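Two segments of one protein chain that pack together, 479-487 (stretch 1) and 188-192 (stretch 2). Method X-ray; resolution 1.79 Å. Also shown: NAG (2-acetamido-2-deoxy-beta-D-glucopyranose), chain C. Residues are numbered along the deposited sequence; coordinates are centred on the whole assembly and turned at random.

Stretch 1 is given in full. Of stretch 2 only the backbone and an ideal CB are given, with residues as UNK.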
ATOM      1  N   GLN A 479      -5.781 -22.998   8.382  1.00 19.77           N
ATOM      2  CA  GLN A 479      -5.246 -24.083   7.569  1.00 20.66           C
ATOM      3  C   GLN A 479      -3.765 -23.952   7.304  1.00 19.76           C
ATOM      4  O   GLN A 479      -3.071 -24.964   7.257  1.00 20.14           O
ATOM      5  CB  GLN A 479      -5.967 -24.192   6.231  1.00 21.88           C
ATOM      6  CG  GLN A 479      -7.382 -24.736   6.315  1.00 23.46           C
ATOM      7  CD  GLN A 479      -8.133 -24.521   5.012  1.00 24.76           C
ATOM      8  OE1 GLN A 479      -7.851 -23.595   4.277  1.00 25.31           O
ATOM      9  NE2 GLN A 479      -9.088 -25.387   4.724  1.00 27.01           N
ATOM     10  N   LEU A 480      -3.288 -22.722   7.101  1.00 18.14           N
ATOM     11  CA  LEU A 480      -1.909 -22.501   6.680  1.00 17.44           C
ATOM     12  C   LEU A 480      -0.977 -22.055   7.798  1.00 16.68           C
ATOM     13  O   LEU A 480       0.214 -22.345   7.742  1.00 16.81           O
ATOM     14  CB  LEU A 480      -1.843 -21.507   5.517  1.00 16.92           C
ATOM     15  CG  LEU A 480      -2.498 -21.966   4.204  1.00 17.39           C
ATOM     16  CD1 LEU A 480      -2.310 -20.912   3.120  1.00 17.06           C
ATOM     17  CD2 LEU A 480      -1.942 -23.289   3.719  1.00 18.27           C
ATOM     18  N   ASP A 481      -1.493 -21.351   8.797  1.00 15.96           N
ATOM     19  CA  ASP A 481      -0.647 -20.895   9.905  1.00 15.57           C
ATOM     20  C   ASP A 481      -1.384 -20.960  11.241  1.00 15.80           C
ATOM     21  O   ASP A 481      -1.560 -19.936  11.918  1.00 15.56           O
ATOM     22  CB  ASP A 481      -0.140 -19.491   9.620  1.00 14.61           C
ATOM     23  CG  ASP A 481       0.846 -18.997  10.669  1.00 14.46           C
ATOM     24  OD1 ASP A 481       1.450 -19.841  11.364  1.00 14.52           O
ATOM     25  OD2 ASP A 481       1.015 -17.772  10.807  1.00 13.74           O
ATOM     26  N   PRO A 482      -1.817 -22.163  11.626  1.00 16.47           N
ATOM     27  CA  PRO A 482      -2.600 -22.317  12.855  1.00 17.01           C
ATOM     28  C   PRO A 482      -1.897 -21.864  14.134  1.00 16.90           C
ATOM     29  O   PRO A 482      -2.574 -21.481  15.092  1.00 17.18           O
ATOM     30  CB  PRO A 482      -2.847 -23.829  12.934  1.00 17.71           C
ATOM     31  CG  PRO A 482      -1.730 -24.431  12.162  1.00 17.78           C
ATOM     32  CD  PRO A 482      -1.517 -23.468  11.016  1.00 17.06           C
ATOM     33  N   THR A 483      -0.569 -21.935  14.173  1.00 16.56           N
ATOM     34  CA  THR A 483       0.163 -21.488  15.363  1.00 16.66           C
ATOM     35  C   THR A 483       0.452 -19.982  15.320  1.00 15.65           C
ATOM     36  O   THR A 483       1.007 -19.435  16.265  1.00 15.59           O
ATOM     37  CB  THR A 483       1.490 -22.254  15.572  1.00 16.94           C
ATOM     38  OG1 THR A 483       2.457 -21.819  14.612  1.00 16.62           O
ATOM     39  CG2 THR A 483       1.289 -23.753  15.452  1.00 17.93           C
ATOM     40  N   GLU A 484       0.076 -19.307  14.233  1.00 15.11           N
ATOM     41  CA  GLU A 484       0.307 -17.878  14.088  1.00 14.64           C
ATOM     42  C   GLU A 484       1.774 -17.528  14.219  1.00 14.26           C
ATOM     43  O   GLU A 484       2.159 -16.584  14.923  1.00 13.70           O
ATOM     44  CB  GLU A 484      -0.518 -17.060  15.080  1.00 15.21           C
ATOM     45  CG  GLU A 484      -2.012 -17.330  15.003  1.00 15.94           C
ATOM     46  CD  GLU A 484      -2.793 -16.354  15.838  1.00 16.36           C
ATOM     47  OE1 GLU A 484      -2.818 -15.170  15.484  1.00 16.78           O
ATOM     48  OE2 GLU A 484      -3.349 -16.767  16.858  1.00 17.21           O
ATOM     49  N   LEU A 485       2.602 -18.297  13.534  1.00 14.23           N
ATOM     50  CA  LEU A 485       4.012 -17.973  13.463  1.00 14.35           C
ATOM     51  C   LEU A 485       4.241 -16.563  12.936  1.00 13.69           C
ATOM     52  O   LEU A 485       5.141 -15.859  13.404  1.00 13.41           O
ATOM     53  CB  LEU A 485       4.760 -18.971  12.578  1.00 14.78           C
ATOM     54  CG  LEU A 485       6.268 -18.739  12.535  1.00 15.31           C
ATOM     55  CD1 LEU A 485       6.874 -19.087  13.878  1.00 15.92           C
ATOM     56  CD2 LEU A 485       6.924 -19.569  11.453  1.00 16.05           C
ATOM     57  N   PHE A 486       3.432 -16.159  11.962  1.00 13.44           N
ATOM     58  CA  PHE A 486       3.585 -14.848  11.325  1.00 13.03           C
ATOM     59  C   PHE A 486       2.777 -13.740  11.998  1.00 13.02           C
ATOM     60  O   PHE A 486       2.416 -12.761  11.363  1.00 12.76           O
ATOM     61  CB  PHE A 486       3.228 -14.962   9.844  1.00 13.09           C
ATOM     62  CG  PHE A 486       4.073 -15.963   9.110  1.00 13.23           C
ATOM     63  CD1 PHE A 486       5.453 -15.803   9.049  1.00 13.64           C
ATOM     64  CD2 PHE A 486       3.504 -17.053   8.486  1.00 13.62           C
ATOM     65  CE1 PHE A 486       6.256 -16.714   8.364  1.00 13.70           C
ATOM     66  CE2 PHE A 486       4.292 -17.970   7.809  1.00 14.04           C
ATOM     67  CZ  PHE A 486       5.667 -17.801   7.745  1.00 14.20           C
ATOM     68  N   TYR A 487       2.567 -13.888  13.298  1.00 13.33           N
ATOM     69  CA  TYR A 487       1.759 -12.981  14.081  1.00 13.50           C
ATOM     70  C   TYR A 487       2.301 -11.571  14.032  1.00 12.81           C
ATOM     71  O   TYR A 487       3.501 -11.353  14.065  1.00 12.26           O
ATOM     72  CB  TYR A 487       1.710 -13.453  15.551  1.00 14.43           C
ATOM     73  CG  TYR A 487       1.067 -12.433  16.447  1.00 14.97           C
ATOM     74  CD1 TYR A 487      -0.307 -12.354  16.543  1.00 15.14           C
ATOM     75  CD2 TYR A 487       1.835 -11.480  17.125  1.00 15.19           C
ATOM     76  CE1 TYR A 487      -0.914 -11.404  17.334  1.00 15.61           C
ATOM     77  CE2 TYR A 487       1.237 -10.523  17.925  1.00 15.40           C
ATOM     78  CZ  TYR A 487      -0.143 -10.475  18.007  1.00 15.77           C
ATOM     79  OH  TYR A 487      -0.777  -9.524  18.779  1.00 16.09           O
ATOM     80  N   UNK A 188       5.866 -19.399  -2.101  1.00 13.01           N
ATOM     81  CA  UNK A 188       5.633 -19.051  -0.726  1.00 12.50           C
ATOM     82  C   UNK A 188       6.250 -20.068   0.206  1.00 12.88           C
ATOM     83  O   UNK A 188       6.140 -21.274  -0.027  1.00 13.06           O
ATOM     84  CB  UNK A 188       4.133 -18.922  -0.456  1.00 12.50           C
ATOM     85  N   UNK A 189       6.901 -19.565   1.244  1.00 12.76           N
ATOM     86  CA  UNK A 189       7.398 -20.385   2.348  1.00 13.42           C
ATOM     87  C   UNK A 189       6.346 -20.349   3.442  1.00 13.48           C
ATOM     88  O   UNK A 189       6.059 -19.286   3.999  1.00 13.38           O
ATOM     89  CB  UNK A 189       8.753 -19.892   2.860  1.00 13.42           C
ATOM     90  N   UNK A 190       5.769 -21.498   3.743  1.00 14.29           N
ATOM     91  CA  UNK A 190       4.747 -21.598   4.782  1.00 14.80           C
ATOM     92  C   UNK A 190       5.357 -21.689   6.179  1.00 15.32           C
ATOM     93  O   UNK A 190       6.556 -21.873   6.330  1.00 15.03           O
ATOM     94  CB  UNK A 190       3.857 -22.816   4.525  1.00 14.80           C
ATOM     95  N   UNK A 191       4.493 -21.584   7.193  1.00 15.72           N
ATOM     96  CA  UNK A 191       4.911 -21.535   8.576  1.00 16.47           C
ATOM     97  C   UNK A 191       5.744 -22.734   8.994  1.00 17.54           C
ATOM     98  O   UNK A 191       6.597 -22.599   9.861  1.00 17.73           O
ATOM     99  CB  UNK A 191       3.681 -21.425   9.480  1.00 16.47           C
ATOM    100  N   UNK A 192       5.497 -23.892   8.386  1.00 18.41           N
ATOM    101  CA  UNK A 192       6.281 -25.097   8.678  1.00 19.79           C
ATOM    102  C   UNK A 192       7.440 -25.350   7.708  1.00 19.58           C
ATOM    103  O   UNK A 192       7.957 -26.464   7.627  1.00 19.98           O
ATOM    104  CB  UNK A 192       5.354 -26.314   8.670  1.00 19.79           C
TER
HETATM  105  C1  NAG C   1       2.945 -27.848   6.256  1.00 20.48           C
HETATM  106  C2  NAG C   1       2.580 -29.322   6.449  1.00 23.04           C
HETATM  107  C3  NAG C   1       1.696 -29.854   5.342  1.00 24.25           C
HETATM  108  C4  NAG C   1       0.548 -28.895   5.111  1.00 24.83           C
HETATM  109  C5  NAG C   1       1.014 -27.443   4.994  1.00 24.87           C
HETATM  110  C6  NAG C   1      -0.190 -26.503   4.925  1.00 25.42           C
HETATM  111  C7  NAG C   1       4.054 -30.761   7.711  1.00 24.56           C
HETATM  112  C8  NAG C   1       5.256 -31.669   7.743  1.00 25.69           C
HETATM  113  N2  NAG C   1       3.735 -30.188   6.555  1.00 22.34           N
HETATM  114  O3  NAG C   1       1.244 -31.162   5.655  1.00 24.01           O
HETATM  115  O4  NAG C   1      -0.042 -29.272   3.888  1.00 28.57           O
HETATM  116  O5  NAG C   1       1.767 -27.097   6.138  1.00 22.12           O
HETATM  117  O6  NAG C   1      -0.766 -26.415   6.211  1.00 26.67           O
HETATM  118  O7  NAG C   1       3.403 -30.563   8.737  1.00 25.62           O

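Position 188 is extended (phi/psi -130/136), and its ideal CB has nothing of stretch 1 within 5.5 Å. Stretch 1 therefore sets no requirement here; the strand geometry merely suits beta-branched residues among many others. The deposited residue is Val188, chi1 t, which makes no contact with stretch 1.

At position 189 the backbone is still extended (-95/116) and CA-to-CB points sideways, again with no atom of stretch 1 within 5.5 Å of CB. What approaches is the backbone: the carbonyl O lies 4.0 Å from Phe486 CZ. Since that contact is independent of the side chain, many residues would fit, and the strand again tolerates a branched one. It is Val189, whose side chain comes no closer to stretch 1 than 5.9 Å, from CG1 to Phe486 CZ.

Position 190 leaves the strand (-82/171). Its CB points sideways, 4.9 Å from Leu480 O, and the backbone C meets the edge of the Phe486 ring, 4.2 Å from CE2. Beyond CB, the apolar end of Leu480 and C6 of the sugar can be reached by a flexible side chain of moderate length, so leucine, methionine or isoleucine are all plausible. The deposited Leu190 (chi1 m, chi2 t) brings CD1 to 4.4 Å from Leu480 CD2 and 4.0 Å from NAG C6.

Position 191 faces stretch 1 directly. The ideal CB lies 3.3 Å from Asp481 OD1, 3.9 Å from Phe486 CE2 and 4.0 Å from Leu480 O, which favours a small residue: alanine, serine or glycine. The carboxylate of Asp481 is already engaged by its own loop, Asp481 OD1 accepting from Leu485 N (2.9 Å) and Asp481 OD2 from Phe486 N (3.1 Å). Ala191 is found, its CB also packing 4.1 Å from Leu485 CB. Its backbone O lies 3.4 Å from Leu485 CD2. No direct hydrogen bond joins the stretches; instead water 1 accepts from Ala191 N (2.8 Å) and donates to Leu480 O (2.8 Å).

Position 192 turns CA-to-CB away from stretch 1, with nothing of it within 5.5 Å of CB. Contact with stretch 1 would allow almost any residue, but C1 of the visible sugar lies near this CB, and an N-linked glycan calls for asparagine. Asn192 (chi1 p) confirms this, with ND2 bonded covalently to NAG C1 at 1.4 Å. The sugar then reaches back to stretch 1, its O6 donating to Gln479 O at 2.9 Å. Water 2 completes the link: it donates to Leu480 O (2.8 Å) and NAG O5 (3.2 Å), and accepts weakly from Asn192 N (3.4 Å).

Stretch 2 188-192: VVLAN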
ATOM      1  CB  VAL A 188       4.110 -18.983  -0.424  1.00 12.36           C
ATOM      2  CG1 VAL A 188       3.859 -18.352   0.943  1.00 11.93           C
ATOM      3  CG2 VAL A 188       3.390 -18.225  -1.538  1.00 12.27           C
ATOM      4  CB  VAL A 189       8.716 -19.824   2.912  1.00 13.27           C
ATOM      5  CG1 VAL A 189       9.227 -20.671   4.077  1.00 13.64           C
ATOM      6  CG2 VAL A 189       9.748 -19.763   1.793  1.00 13.48           C
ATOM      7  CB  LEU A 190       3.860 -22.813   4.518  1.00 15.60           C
ATOM      8  CG  LEU A 190       3.181 -22.848   3.153  1.00 15.78           C
ATOM      9  CD1 LEU A 190       2.353 -24.124   3.013  1.00 16.56           C
ATOM     10  CD2 LEU A 190       2.306 -21.645   2.940  1.00 15.63           C
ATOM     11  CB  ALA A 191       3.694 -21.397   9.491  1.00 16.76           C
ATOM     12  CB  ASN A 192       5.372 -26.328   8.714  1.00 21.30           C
ATOM     13  CG  ASN A 192       4.668 -26.586   7.390  1.00 22.85           C
ATOM     14  OD1 ASN A 192       4.975 -25.985   6.343  1.00 21.30           O
ATOM     15  ND2 ASN A 192       3.695 -27.499   7.435  1.00 25.45           N
TER
HETATM   16  O   HOH W   1       1.964 -20.553   6.590  1.00 13.25           O
HETATM   17  O   HOH W   2       2.221 -24.319   7.697  1.00 18.08           O
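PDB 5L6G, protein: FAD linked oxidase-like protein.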